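Transketolase (Campylobacter jejuni, PDB 3L84) belongs to the transketolase family of thiamine diphosphate-binding enzymes and forms an assembly of two chains, each with several parallel or mixed beta sheets. Local coordinates at residues Lys145-Cys150 / Asn174-Tyr179; Glu208-Asn213 / Lys232-Ile237; Ala517-Glu522 / Ala553-Ser558; Ala526-Leu531 / Lys578-Gly583. All blocks are in the same frame, centred on the assembly; numbering follows the deposited sequence. Where two conformers were deposited one is given.

Contact 1 (Lys145-Cys150 / Asn174-Tyr179); sequences KIYCLC and NFILIY
Cys148 O receives the N-H of Ile178 at 2.8 Å, almost straight, with an N-H...O angle of 177°. The CA of Leu177 approaches the same oxygen at 3.6 Å in a weaker CA-H...O contact. Four more bonds run between the backbones, from Ile146 N on Asn174 O to Cys150 N on Ile178 O. Side chains of paired residues lie on the same face of the sheet. On the face of Cys148, Cys150 and Leu177, the methyl CD1 of Leu177 meets both sulfurs, each SG at 3.7 Å. With SG anti to the backbone N (chi1 179°), the sulfur of Cys148 lies against this methyl. The Phe175 ring turns an edge to Cys148, with CE1 of the ring 4.1 Å from CB of Cys148. Ala123 of helix 118-137 covers Cys148 and Phe175 here. On the other face Tyr147 and Ile176 lie side by side, CE1 of the ring 3.6 Å from CD1 of the isoleucine. The amide of Asn174 flanks Ile146. ND2 of Asn174 lies 3.6 Å from CD1 of Ile146 and is hydrogen-bonded to Ala127 O. The two strands are inner neighbours in the parallel sheet of an alpha/beta domain, within the range assigned to the thiamine diphosphate binding family.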
loop_
_atom_site.group_PDB
_atom_site.type_symbol
_atom_site.label_atom_id
_atom_site.label_comp_id
_atom_site.label_asym_id
_atom_site.label_seq_id
_atom_site.Cartn_x
_atom_site.Cartn_y
_atom_site.Cartn_z
ATOM N N LYS A 145 1.432 -17.410 25.014
ATOM C CA LYS A 145 1.045 -17.659 23.622
ATOM C C LYS A 145 0.491 -16.411 22.969
ATOM O O LYS A 145 0.149 -15.425 23.639
ATOM C CB LYS A 145 0.010 -18.779 23.575
ATOM C CG LYS A 145 0.511 -20.105 24.112
ATOM C CD LYS A 145 1.602 -20.744 23.259
ATOM C CE LYS A 145 2.089 -22.084 23.835
ATOM N NZ LYS A 145 3.204 -22.599 23.018
ATOM N N ILE A 146 0.381 -16.486 21.643
ATOM C CA ILE A 146 -0.282 -15.489 20.803
ATOM C C ILE A 146 -1.272 -16.242 19.954
ATOM O O ILE A 146 -0.878 -17.151 19.193
ATOM C CB ILE A 146 0.689 -14.723 19.908
ATOM C CG1 ILE A 146 1.753 -13.961 20.739
ATOM C CG2 ILE A 146 -0.102 -13.756 19.015
ATOM C CD1 ILE A 146 2.902 -14.732 21.336
ATOM N N TYR A 147 -2.555 -15.989 20.168
ATOM C CA TYR A 147 -3.660 -16.614 19.433
ATOM C C TYR A 147 -4.245 -15.606 18.477
ATOM O O TYR A 147 -4.587 -14.487 18.859
ATOM C CB TYR A 147 -4.769 -17.068 20.392
ATOM C CG TYR A 147 -4.380 -18.160 21.345
ATOM C CD1 TYR A 147 -4.341 -19.490 20.942
ATOM C CD2 TYR A 147 -4.063 -17.878 22.674
ATOM C CE1 TYR A 147 -4.028 -20.498 21.842
ATOM C CE2 TYR A 147 -3.711 -18.874 23.567
ATOM C CZ TYR A 147 -3.676 -20.194 23.145
ATOM O OH TYR A 147 -3.343 -21.255 23.994
ATOM N N CYS A 148 -4.373 -15.980 17.210
ATOM C CA CYS A 148 -4.988 -15.102 16.239
ATOM C C CYS A 148 -6.109 -15.817 15.539
ATOM O O CYS A 148 -5.890 -16.938 15.047
ATOM C CB CYS A 148 -3.951 -14.696 15.199
ATOM S SG CYS A 148 -4.527 -13.620 13.899
ATOM N N LEU A 149 -7.289 -15.208 15.492
ATOM C CA LEU A 149 -8.392 -15.744 14.684
ATOM C C LEU A 149 -8.439 -14.994 13.381
ATOM O O LEU A 149 -8.427 -13.775 13.368
ATOM C CB LEU A 149 -9.739 -15.588 15.392
ATOM C CG LEU A 149 -10.116 -16.557 16.505
ATOM C CD1 LEU A 149 -9.025 -16.663 17.584
ATOM C CD2 LEU A 149 -11.469 -16.107 17.100
ATOM N N CYS A 150 -8.464 -15.720 12.277
ATOM C CA CYS A 150 -8.483 -15.100 10.945
ATOM C C CYS A 150 -9.458 -15.812 10.032
ATOM O O CYS A 150 -9.960 -16.870 10.370
ATOM C CB CYS A 150 -7.058 -15.058 10.356
ATOM S SG CYS A 150 -6.482 -16.657 9.744
ATOM N N ASN A 174 5.387 -19.963 19.726
ATOM C CA ASN A 174 4.430 -19.311 20.600
ATOM C C ASN A 174 3.207 -18.788 19.863
ATOM O O ASN A 174 2.320 -18.201 20.482
ATOM C CB ASN A 174 5.120 -18.186 21.395
ATOM C CG ASN A 174 5.798 -17.136 20.522
ATOM O OD1 ASN A 174 5.910 -17.284 19.308
ATOM N ND2 ASN A 174 6.296 -16.064 21.174
ATOM N N PHE A 175 3.138 -19.024 18.563
ATOM C CA PHE A 175 2.098 -18.450 17.697
ATOM C C PHE A 175 1.139 -19.531 17.219
ATOM O O PHE A 175 1.554 -20.518 16.603
ATOM C CB PHE A 175 2.777 -17.795 16.487
ATOM C CG PHE A 175 1.857 -17.201 15.455
ATOM C CD1 PHE A 175 0.762 -16.441 15.827
ATOM C CD2 PHE A 175 2.073 -17.422 14.129
ATOM C CE1 PHE A 175 -0.070 -15.865 14.861
ATOM C CE2 PHE A 175 1.251 -16.845 13.167
ATOM C CZ PHE A 175 0.186 -16.064 13.530
ATOM N N ILE A 176 -0.147 -19.307 17.449
ATOM C CA ILE A 176 -1.222 -20.210 17.074
ATOM C C ILE A 176 -2.254 -19.421 16.279
ATOM O O ILE A 176 -2.894 -18.529 16.800
ATOM C CB ILE A 176 -1.839 -20.898 18.308
ATOM C CG1 ILE A 176 -0.797 -21.711 19.062
ATOM C CG2 ILE A 176 -2.993 -21.781 17.883
ATOM C CD1 ILE A 176 -1.250 -22.277 20.414
ATOM N N LEU A 177 -2.361 -19.733 15.000
ATOM C CA LEU A 177 -3.239 -19.081 14.054
ATOM C C LEU A 177 -4.419 -20.005 13.795
ATOM O O LEU A 177 -4.243 -21.157 13.396
ATOM C CB LEU A 177 -2.475 -18.805 12.760
ATOM C CG LEU A 177 -3.193 -18.061 11.660
ATOM C CD1 LEU A 177 -3.675 -16.707 12.104
ATOM C CD2 LEU A 177 -2.258 -17.916 10.428
ATOM N N ILE A 178 -5.617 -19.538 14.041
ATOM C CA ILE A 178 -6.836 -20.302 13.861
ATOM C C ILE A 178 -7.575 -19.687 12.678
ATOM O O ILE A 178 -8.026 -18.534 12.739
ATOM C CB ILE A 178 -7.708 -20.288 15.123
ATOM C CG1 ILE A 178 -6.908 -20.805 16.288
ATOM C CG2 ILE A 178 -8.999 -21.077 14.872
ATOM C CD1 ILE A 178 -7.571 -20.598 17.654
ATOM N N TYR A 179 -7.671 -20.451 11.595
ATOM C CA TYR A 179 -8.309 -20.033 10.334
ATOM C C TYR A 179 -9.735 -20.552 10.255
ATOM O O TYR A 179 -9.976 -21.765 10.276
ATOM C CB TYR A 179 -7.442 -20.496 9.168
ATOM C CG TYR A 179 -8.052 -20.518 7.782
ATOM C CD1 TYR A 179 -8.883 -19.514 7.325
ATOM C CD2 TYR A 179 -7.771 -21.565 6.933
ATOM C CE1 TYR A 179 -9.425 -19.543 6.052
ATOM C CE2 TYR A 179 -8.305 -21.620 5.661
ATOM C CZ TYR A 179 -9.131 -20.615 5.226
ATOM O OH TYR A 179 -9.648 -20.672 3.935
#

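Contact 2 (Glu208-Asn213 / Lys232-Ile237); sequences EVLSIN and KPCLII
The peptide groups of Glu208, Leu210 and Ile212 meet those of Pro233, Leu235 and Ile237, N-H to C=O. Side chains project above and below them. On one face of the sheet stand Glu208, Leu210, Cys234 and Ile236, and on the other Val209, Ser211, Leu235 and Ile237. Five backbone bonds join the segments, the shortest from Ile237 N to Leu210 O at 2.7 Å. Leu235 O takes the N-H of Leu210 at 2.8 Å and also faces the CA of Val209.

On the first face, CD1 of Leu210 rests 3.9 Å from the SG of Cys234. That sulfur is anti to its backbone N (chi1 -174°) and lies 3.6 Å from Glu208 O. Ile212 crosses Ile236 at a slant, CD1 of Ile212 meeting CG2 of Ile236 at 3.8 Å. Helix 217-228 packs on this face, touching Leu210, Ile212 and Cys234. On the second face, CG1 of Val209 meets CD1 of Ile237 at 3.8 Å. Phe202 of helix 198-204 touches both Val209 and Leu235 there.

The carboxylate of Glu208 turns to Ser230, whose OG is hydrogen-bonded to OE1. It does not pair with Lys232: Glu208 OE1 and Lys232 NZ are 6.3 Å apart. Opposite charges at that distance could still attract weakly. Strand 208-213, helix 217-228 and strand 234-239 form a beta-alpha-beta unit, a parallel crossover at the outer end of the sheet within this chain.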
loop_
_atom_site.group_PDB
_atom_site.type_symbol
_atom_site.label_atom_id
_atom_site.label_comp_id
_atom_site.label_asym_id
_atom_site.label_seq_id
_atom_site.Cartn_x
_atom_site.Cartn_y
_atom_site.Cartn_z
ATOM N N GLU A 208 3.420 -26.046 11.546
ATOM C CA GLU A 208 2.652 -27.276 11.756
ATOM C C GLU A 208 1.185 -26.980 11.492
ATOM O O GLU A 208 0.678 -25.953 11.974
ATOM C CB GLU A 208 2.804 -27.787 13.184
ATOM C CG GLU A 208 1.960 -29.058 13.462
ATOM C CD GLU A 208 2.220 -29.725 14.802
ATOM O OE1 GLU A 208 2.871 -29.160 15.706
ATOM O OE2 GLU A 208 1.733 -30.872 14.970
ATOM N N VAL A 209 0.500 -27.852 10.756
ATOM C CA VAL A 209 -0.864 -27.606 10.330
ATOM C C VAL A 209 -1.830 -28.686 10.824
ATOM O O VAL A 209 -1.622 -29.867 10.543
ATOM C CB VAL A 209 -0.967 -27.473 8.802
ATOM C CG1 VAL A 209 -2.443 -27.224 8.427
ATOM C CG2 VAL A 209 -0.035 -26.354 8.273
ATOM N N LEU A 210 -2.855 -28.274 11.559
ATOM C CA LEU A 210 -3.901 -29.167 12.070
ATOM C C LEU A 210 -5.199 -28.804 11.380
ATOM O O LEU A 210 -5.427 -27.633 11.084
ATOM C CB LEU A 210 -4.039 -28.979 13.598
ATOM C CG LEU A 210 -2.723 -29.169 14.366
ATOM C CD1 LEU A 210 -2.854 -28.833 15.884
ATOM C CD2 LEU A 210 -2.177 -30.539 14.170
ATOM N N SER A 211 -6.069 -29.776 11.135
ATOM C CA SER A 211 -7.333 -29.579 10.450
ATOM C C SER A 211 -8.449 -30.198 11.258
ATOM O O SER A 211 -8.392 -31.422 11.547
ATOM C CB SER A 211 -7.290 -30.237 9.076
ATOM O OG SER A 211 -6.301 -29.593 8.262
ATOM N N ILE A 212 -9.424 -29.389 11.663
ATOM C CA ILE A 212 -10.520 -29.799 12.548
ATOM C C ILE A 212 -11.889 -29.340 12.060
ATOM O O ILE A 212 -12.006 -28.449 11.193
ATOM C CB ILE A 212 -10.346 -29.242 13.982
ATOM C CG1 ILE A 212 -10.500 -27.717 14.046
ATOM C CG2 ILE A 212 -9.001 -29.694 14.580
ATOM C CD1 ILE A 212 -10.519 -27.172 15.449
ATOM N N ASN A 213 -12.907 -29.941 12.671
ATOM C CA ASN A 213 -14.291 -29.474 12.662
ATOM C C ASN A 213 -14.390 -28.439 13.781
ATOM O O ASN A 213 -14.277 -28.743 14.979
ATOM C CB ASN A 213 -15.239 -30.656 12.913
ATOM C CG ASN A 213 -16.700 -30.267 12.977
ATOM O OD1 ASN A 213 -17.050 -29.131 13.153
ATOM N ND2 ASN A 213 -17.579 -31.273 12.835
ATOM N N LYS A 232 6.800 -25.465 16.145
ATOM C CA LYS A 232 6.655 -24.584 15.007
ATOM C C LYS A 232 5.517 -23.619 15.283
ATOM O O LYS A 232 4.661 -23.879 16.122
ATOM C CB LYS A 232 6.305 -25.412 13.765
ATOM C CG LYS A 232 7.409 -26.313 13.301
ATOM C CD LYS A 232 6.970 -27.113 12.081
ATOM C CE LYS A 232 8.038 -28.091 11.598
ATOM N NZ LYS A 232 7.443 -29.428 11.415
ATOM N N PRO A 233 5.477 -22.491 14.557
ATOM C CA PRO A 233 4.193 -21.770 14.498
ATOM C C PRO A 233 3.139 -22.751 14.023
ATOM O O PRO A 233 3.461 -23.630 13.207
ATOM C CB PRO A 233 4.458 -20.620 13.496
ATOM C CG PRO A 233 5.634 -21.097 12.671
ATOM C CD PRO A 233 6.462 -21.908 13.631
ATOM N N CYS A 234 1.923 -22.634 14.530
ATOM C CA CYS A 234 0.884 -23.618 14.247
ATOM C C CYS A 234 -0.352 -23.004 13.672
ATOM O O CYS A 234 -0.853 -22.015 14.219
ATOM C CB CYS A 234 0.549 -24.361 15.525
ATOM S SG CYS A 234 -0.598 -25.752 15.347
ATOM N N LEU A 235 -0.844 -23.593 12.595
ATOM C CA LEU A 235 -2.090 -23.235 11.955
ATOM C C LEU A 235 -3.109 -24.302 12.257
ATOM O O LEU A 235 -2.848 -25.472 12.012
ATOM C CB LEU A 235 -1.914 -23.105 10.444
ATOM C CG LEU A 235 -3.207 -22.898 9.645
ATOM C CD1 LEU A 235 -3.752 -21.502 9.922
ATOM C CD2 LEU A 235 -3.026 -23.073 8.143
ATOM N N ILE A 236 -4.257 -23.902 12.772
ATOM C CA ILE A 236 -5.428 -24.753 12.896
ATOM C C ILE A 236 -6.422 -24.321 11.827
ATOM O O ILE A 236 -6.938 -23.206 11.855
ATOM C CB ILE A 236 -6.064 -24.667 14.303
ATOM C CG1 ILE A 236 -5.048 -25.136 15.344
ATOM C CG2 ILE A 236 -7.337 -25.496 14.363
ATOM C CD1 ILE A 236 -5.490 -24.897 16.818
ATOM N N ILE A 237 -6.671 -25.198 10.870
ATOM C CA ILE A 237 -7.686 -24.957 9.847
ATOM C C ILE A 237 -8.994 -25.491 10.395
ATOM O O ILE A 237 -9.181 -26.717 10.507
ATOM C CB ILE A 237 -7.342 -25.658 8.523
ATOM C CG1 ILE A 237 -5.963 -25.219 8.012
ATOM C CG2 ILE A 237 -8.413 -25.403 7.473
ATOM C CD1 ILE A 237 -5.528 -25.923 6.715
#

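Contact 3 (Ala517-Glu522 / Ala553-Ser558); sequences AYLLKE and ACNVVS
Tyr518 CG sits between its own backbone N and carbonyl carbon (chi1 65°), and one face of the ring covers the CB of Ser558, with CE2 of the ring 3.9 Å away. Tyr518 OH and Ser558 OG are both hydrogen-bonded to Glu478 OE2, a shared partner outside the two strands. CD1 of Leu520 reaches the same CB of Ser558 at 3.7 Å. Ala517 CB and Val557 CG1 touch at 3.6 Å, and Leu519 CD2 packs on Val557 CG2.

The backbone bonds become irregular at Val556 O. Leu520 N donates to Val556 O at 2.8 Å. Lys521 N donates to Val556 O as well, at a longer 3.3 Å. Val556 N returns a bond to Lys521 O. From the bulge, the extended Lys521 side chain crosses Val556 at a slant. At the end of the pair, a water donates to Glu522 OE2 at 2.7 Å and accepts from Asn555 ND2 at 3.1 Å. Arg575 forms a salt bridge with Glu522 OE1, and Asn555 OD1 accepts from Ser523 N. Two residues of strand 518-521 facing one of strand 554-558 make a classic beta bulge, here in the antiparallel pair at the outer end, within this chain, of the mixed C-terminal sheet.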
loop_
_atom_site.group_PDB
_atom_site.type_symbol
_atom_site.label_atom_id
_atom_site.label_comp_id
_atom_site.label_asym_id
_atom_site.label_seq_id
_atom_site.Cartn_x
_atom_site.Cartn_y
_atom_site.Cartn_z
ATOM N N ALA A 517 7.717 25.286 12.182
ATOM C CA ALA A 517 8.444 26.191 11.289
ATOM C C ALA A 517 9.063 27.267 12.142
ATOM O O ALA A 517 8.499 27.615 13.196
ATOM C CB ALA A 517 7.508 26.816 10.241
ATOM N N TYR A 518 10.207 27.813 11.721
ATOM C CA TYR A 518 10.875 28.880 12.476
ATOM C C TYR A 518 11.675 29.742 11.510
ATOM O O TYR A 518 11.914 29.345 10.355
ATOM C CB TYR A 518 11.760 28.281 13.587
ATOM C CG TYR A 518 12.921 27.468 13.099
ATOM C CD1 TYR A 518 14.172 28.033 12.994
ATOM C CD2 TYR A 518 12.791 26.125 12.769
ATOM C CE1 TYR A 518 15.259 27.304 12.525
ATOM C CE2 TYR A 518 13.861 25.411 12.316
ATOM C CZ TYR A 518 15.106 25.982 12.221
ATOM O OH TYR A 518 16.211 25.293 11.788
ATOM N N LEU A 519 12.099 30.904 11.987
ATOM C CA LEU A 519 12.869 31.821 11.138
ATOM C C LEU A 519 14.371 31.530 11.178
ATOM O O LEU A 519 14.954 31.459 12.253
ATOM C CB LEU A 519 12.629 33.282 11.560
ATOM C CG LEU A 519 11.316 33.915 11.118
ATOM C CD1 LEU A 519 11.072 35.193 11.877
ATOM C CD2 LEU A 519 11.341 34.179 9.603
ATOM N N LEU A 520 14.983 31.384 10.001
ATOM C CA LEU A 520 16.446 31.337 9.818
ATOM C C LEU A 520 16.992 32.710 9.456
ATOM O O LEU A 520 18.176 32.983 9.653
ATOM C CB LEU A 520 16.847 30.373 8.675
ATOM C CG LEU A 520 16.659 28.935 9.011
ATOM C CD1 LEU A 520 16.854 28.103 7.766
ATOM C CD2 LEU A 520 17.646 28.507 10.095
ATOM N N LYS A 521 16.153 33.550 8.854
ATOM C CA LYS A 521 16.561 34.891 8.422
ATOM C C LYS A 521 15.352 35.757 8.557
ATOM O O LYS A 521 14.252 35.354 8.153
ATOM C CB LYS A 521 17.067 34.877 6.970
ATOM C CG LYS A 521 17.528 36.207 6.424
ATOM C CD LYS A 521 18.012 36.001 4.995
ATOM C CE LYS A 521 18.363 37.272 4.275
ATOM N NZ LYS A 521 19.240 36.911 3.117
ATOM N N GLU A 522 15.525 36.925 9.163
ATOM C CA GLU A 522 14.422 37.857 9.385
ATOM C C GLU A 522 14.877 39.235 9.002
ATOM O O GLU A 522 15.915 39.690 9.467
ATOM C CB GLU A 522 13.971 37.848 10.840
ATOM C CG GLU A 522 12.698 38.677 11.152
ATOM C CD GLU A 522 12.148 38.504 12.549
ATOM O OE1 GLU A 522 12.926 38.216 13.480
ATOM O OE2 GLU A 522 10.932 38.692 12.734
ATOM N N ALA A 553 14.005 42.866 0.706
ATOM C CA ALA A 553 14.099 42.300 2.057
ATOM C C ALA A 553 13.347 40.972 2.135
ATOM O O ALA A 553 12.210 40.898 1.671
ATOM C CB ALA A 553 13.538 43.291 3.081
ATOM N N CYS A 554 13.975 39.955 2.728
ATOM C CA CYS A 554 13.398 38.618 2.803
ATOM C C CYS A 554 13.466 37.979 4.181
ATOM O O CYS A 554 14.431 38.190 4.936
ATOM C CB CYS A 554 14.159 37.672 1.899
ATOM S SG CYS A 554 14.056 38.016 0.193
ATOM N N ASN A 555 12.406 37.262 4.529
ATOM C CA ASN A 555 12.450 36.238 5.574
ATOM C C ASN A 555 12.749 34.887 4.945
ATOM O O ASN A 555 12.363 34.637 3.817
ATOM C CB ASN A 555 11.109 36.145 6.332
ATOM C CG ASN A 555 10.897 37.260 7.344
ATOM O OD1 ASN A 555 11.728 38.174 7.511
ATOM N ND2 ASN A 555 9.778 37.154 8.074
ATOM N N VAL A 556 13.403 33.998 5.701
ATOM C CA VAL A 556 13.542 32.600 5.316
ATOM C C VAL A 556 13.086 31.767 6.503
ATOM O O VAL A 556 13.566 31.946 7.629
ATOM C CB VAL A 556 14.977 32.225 4.939
ATOM C CG1 VAL A 556 15.052 30.747 4.579
ATOM C CG2 VAL A 556 15.491 33.087 3.754
ATOM N N VAL A 557 12.153 30.883 6.218
ATOM C CA VAL A 557 11.557 29.982 7.168
ATOM C C VAL A 557 11.913 28.553 6.834
ATOM O O VAL A 557 11.737 28.116 5.688
ATOM C CB VAL A 557 10.016 30.135 7.132
ATOM C CG1 VAL A 557 9.315 29.016 7.957
ATOM C CG2 VAL A 557 9.569 31.524 7.618
ATOM N N SER A 558 12.426 27.844 7.837
ATOM C CA SER A 558 12.580 26.399 7.754
ATOM C C SER A 558 11.373 25.729 8.406
ATOM O O SER A 558 10.985 26.107 9.526
ATOM C CB SER A 558 13.870 25.942 8.422
ATOM O OG SER A 558 13.990 24.512 8.311
HETATM O O HOH W 1 9.283 38.831 10.658
#

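Contact 4 (Ala526-Leu531 / Lys578-Gly583); sequences AKFTLL and KGEVIG
The side chain of Thr529 is hydrogen-bonded to the backbone carbonyl of Lys578. Thr529 OG1 donates to Lys578 O at 2.6 Å, in the carbonyl plane and on a lone pair. The OG1 stands anti to its own carbonyl carbon (chi1 -62°), beside the backbone N.

Backbone bonds hold the two parallel strands. Ile582 N donates to Thr529 O at 2.8 Å, with an N-H...O angle of 172°. Leu531 N donates to Ile582 O and Thr529 N to Glu580 O. In this last bond the donor lies above the carbonyl plane, as does Glu580 N on Lys527 O. Gly579 has a positive phi (65°), a value that favours glycine. Its CA comes 3.5 Å from Lys527 O, and a CB there would clash with that oxygen.

Apolar contacts are fewer. Phe528 and Ile582 lie side by side, with CD1 of the ring 3.9 Å from CD1 of the isoleucine. Ile629 of helix 622-629 touches both. On the face of Thr529 and Val581, CG2 of the valine comes 4.2 Å from CB of the threonine. Ala526 CB also meets Lys578 CB at 3.9 Å, just before the strands.

One aromatic contact involves a charged group. Glu580 OE2 sits at the edge of the Phe528 ring, near its plane, 3.7 Å from CE1. A negative oxygen there would probably be attracted to the slightly positive ring hydrogens. The chemistry is therefore graded: charged Lys527, Lys578 and Glu580 lie toward the start, backbone bonds run throughout, and Leu530, Leu531, Val581 and Ile582 are buried.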
loop_
_atom_site.group_PDB
_atom_site.type_symbol
_atom_site.label_atom_id
_atom_site.label_comp_id
_atom_site.label_asym_id
_atom_site.label_seq_id
_atom_site.Cartn_x
_atom_site.Cartn_y
_atom_site.Cartn_z
ATOM N N ALA A 526 9.972 42.863 5.411
ATOM C CA ALA A 526 10.201 41.847 4.412
ATOM C C ALA A 526 9.140 41.926 3.343
ATOM O O ALA A 526 7.957 42.021 3.648
ATOM C CB ALA A 526 10.197 40.447 5.062
ATOM N N LYS A 527 9.588 41.872 2.096
ATOM C CA LYS A 527 8.738 41.835 0.946
ATOM C C LYS A 527 8.377 40.404 0.565
ATOM O O LYS A 527 7.315 40.181 -0.030
ATOM C CB LYS A 527 9.458 42.489 -0.241
ATOM C CG LYS A 527 9.851 43.962 -0.038
ATOM C CD LYS A 527 8.617 44.832 0.180
ATOM C CE LYS A 527 8.954 46.323 0.163
ATOM N NZ LYS A 527 7.718 47.150 -0.003
ATOM N N PHE A 528 9.275 39.468 0.869
ATOM C CA PHE A 528 9.074 38.052 0.532
ATOM C C PHE A 528 9.444 37.206 1.718
ATOM O O PHE A 528 10.363 37.568 2.455
ATOM C CB PHE A 528 9.979 37.603 -0.610
ATOM C CG PHE A 528 9.756 38.340 -1.881
ATOM C CD1 PHE A 528 8.565 38.211 -2.576
ATOM C CD2 PHE A 528 10.747 39.157 -2.402
ATOM C CE1 PHE A 528 8.369 38.902 -3.747
ATOM C CE2 PHE A 528 10.546 39.859 -3.577
ATOM C CZ PHE A 528 9.354 39.719 -4.242
ATOM N N THR A 529 8.759 36.072 1.889
ATOM C CA THR A 529 9.172 35.028 2.810
ATOM C C THR A 529 9.344 33.765 2.009
ATOM O O THR A 529 8.415 33.378 1.296
ATOM C CB THR A 529 8.171 34.824 3.969
ATOM O OG1 THR A 529 8.084 36.034 4.742
ATOM C CG2 THR A 529 8.598 33.683 4.883
ATOM N N LEU A 530 10.518 33.140 2.093
ATOM C CA LEU A 530 10.782 31.859 1.419
ATOM C C LEU A 530 10.698 30.789 2.477
ATOM O O LEU A 530 11.428 30.867 3.477
ATOM C CB LEU A 530 12.163 31.881 0.770
ATOM C CG LEU A 530 12.353 32.864 -0.414
ATOM C CD1 LEU A 530 12.435 34.333 -0.054
ATOM C CD2 LEU A 530 13.625 32.460 -1.149
ATOM N N LEU A 531 9.790 29.863 2.305
ATOM C CA LEU A 531 9.492 28.795 3.248
ATOM C C LEU A 531 9.874 27.472 2.599
ATOM O O LEU A 531 9.420 27.201 1.469
ATOM C CB LEU A 531 7.993 28.817 3.593
ATOM C CG LEU A 531 7.505 27.773 4.570
ATOM C CD1 LEU A 531 6.339 28.287 5.406
ATOM C CD2 LEU A 531 7.142 26.509 3.854
ATOM N N LYS A 578 5.746 36.870 6.337
ATOM C CA LYS A 578 5.695 38.275 5.956
ATOM C C LYS A 578 5.688 38.468 4.444
ATOM O O LYS A 578 6.333 37.720 3.707
ATOM C CB LYS A 578 6.917 38.991 6.512
ATOM C CG LYS A 578 6.965 39.071 8.018
ATOM C CD LYS A 578 5.830 39.856 8.586
ATOM C CE LYS A 578 6.036 40.122 10.073
ATOM N NZ LYS A 578 4.855 40.786 10.593
ATOM N N GLY A 579 4.964 39.471 3.978
ATOM C CA GLY A 579 4.962 39.809 2.562
ATOM C C GLY A 579 4.363 38.709 1.728
ATOM O O GLY A 579 3.412 38.037 2.162
ATOM N N GLU A 580 4.902 38.519 0.530
ATOM C CA GLU A 580 4.440 37.444 -0.335
ATOM C C GLU A 580 5.242 36.199 0.027
ATOM O O GLU A 580 6.488 36.198 0.051
ATOM C CB GLU A 580 4.658 37.842 -1.778
ATOM C CG GLU A 580 4.019 36.912 -2.791
ATOM C CD GLU A 580 3.904 37.572 -4.157
ATOM O OE1 GLU A 580 2.760 37.807 -4.630
ATOM O OE2 GLU A 580 4.952 37.944 -4.730
ATOM N N VAL A 581 4.531 35.126 0.365
ATOM C CA VAL A 581 5.129 33.891 0.915
ATOM C C VAL A 581 5.202 32.862 -0.188
ATOM O O VAL A 581 4.172 32.540 -0.794
ATOM C CB VAL A 581 4.296 33.363 2.080
ATOM C CG1 VAL A 581 4.951 32.104 2.681
ATOM C CG2 VAL A 581 4.101 34.456 3.185
ATOM N N ILE A 582 6.407 32.363 -0.439
ATOM C CA ILE A 582 6.671 31.373 -1.469
ATOM C C ILE A 582 7.174 30.104 -0.780
ATOM O O ILE A 582 8.219 30.116 -0.117
ATOM C CB ILE A 582 7.674 31.841 -2.511
ATOM C CG1 ILE A 582 7.237 33.174 -3.162
ATOM C CG2 ILE A 582 7.896 30.752 -3.578
ATOM C CD1 ILE A 582 7.816 34.416 -2.540
ATOM N N GLY A 583 6.427 29.022 -0.952
ATOM C CA GLY A 583 6.821 27.703 -0.457
ATOM C C GLY A 583 7.647 26.965 -1.484
ATOM O O GLY A 583 7.327 27.032 -2.687
#

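Contacts 1 and 2 belong to one parallel sheet, and contacts 3 and 4 to a mixed sheet on the opposite side of the chain's centre. The centres of contacts 1 and 3 are about 54 Å apart. Strands 175-181 and 234-239 are neighbours, so contacts 1 and 2 adjoin; strands 554-558 and 528-532 join contacts 3 and 4 likewise. Contact 1 is buried and mostly apolar. Contact 2 lies further out and has exposed residues. Contact 3 is buried too, although it includes an outermost strand, and outside polar partners hold several of its side chains. Contact 4 is partly exposed, with a charged rim and a threonine side chain bonded to a backbone carbonyl. Contact 3 alone is antiparallel.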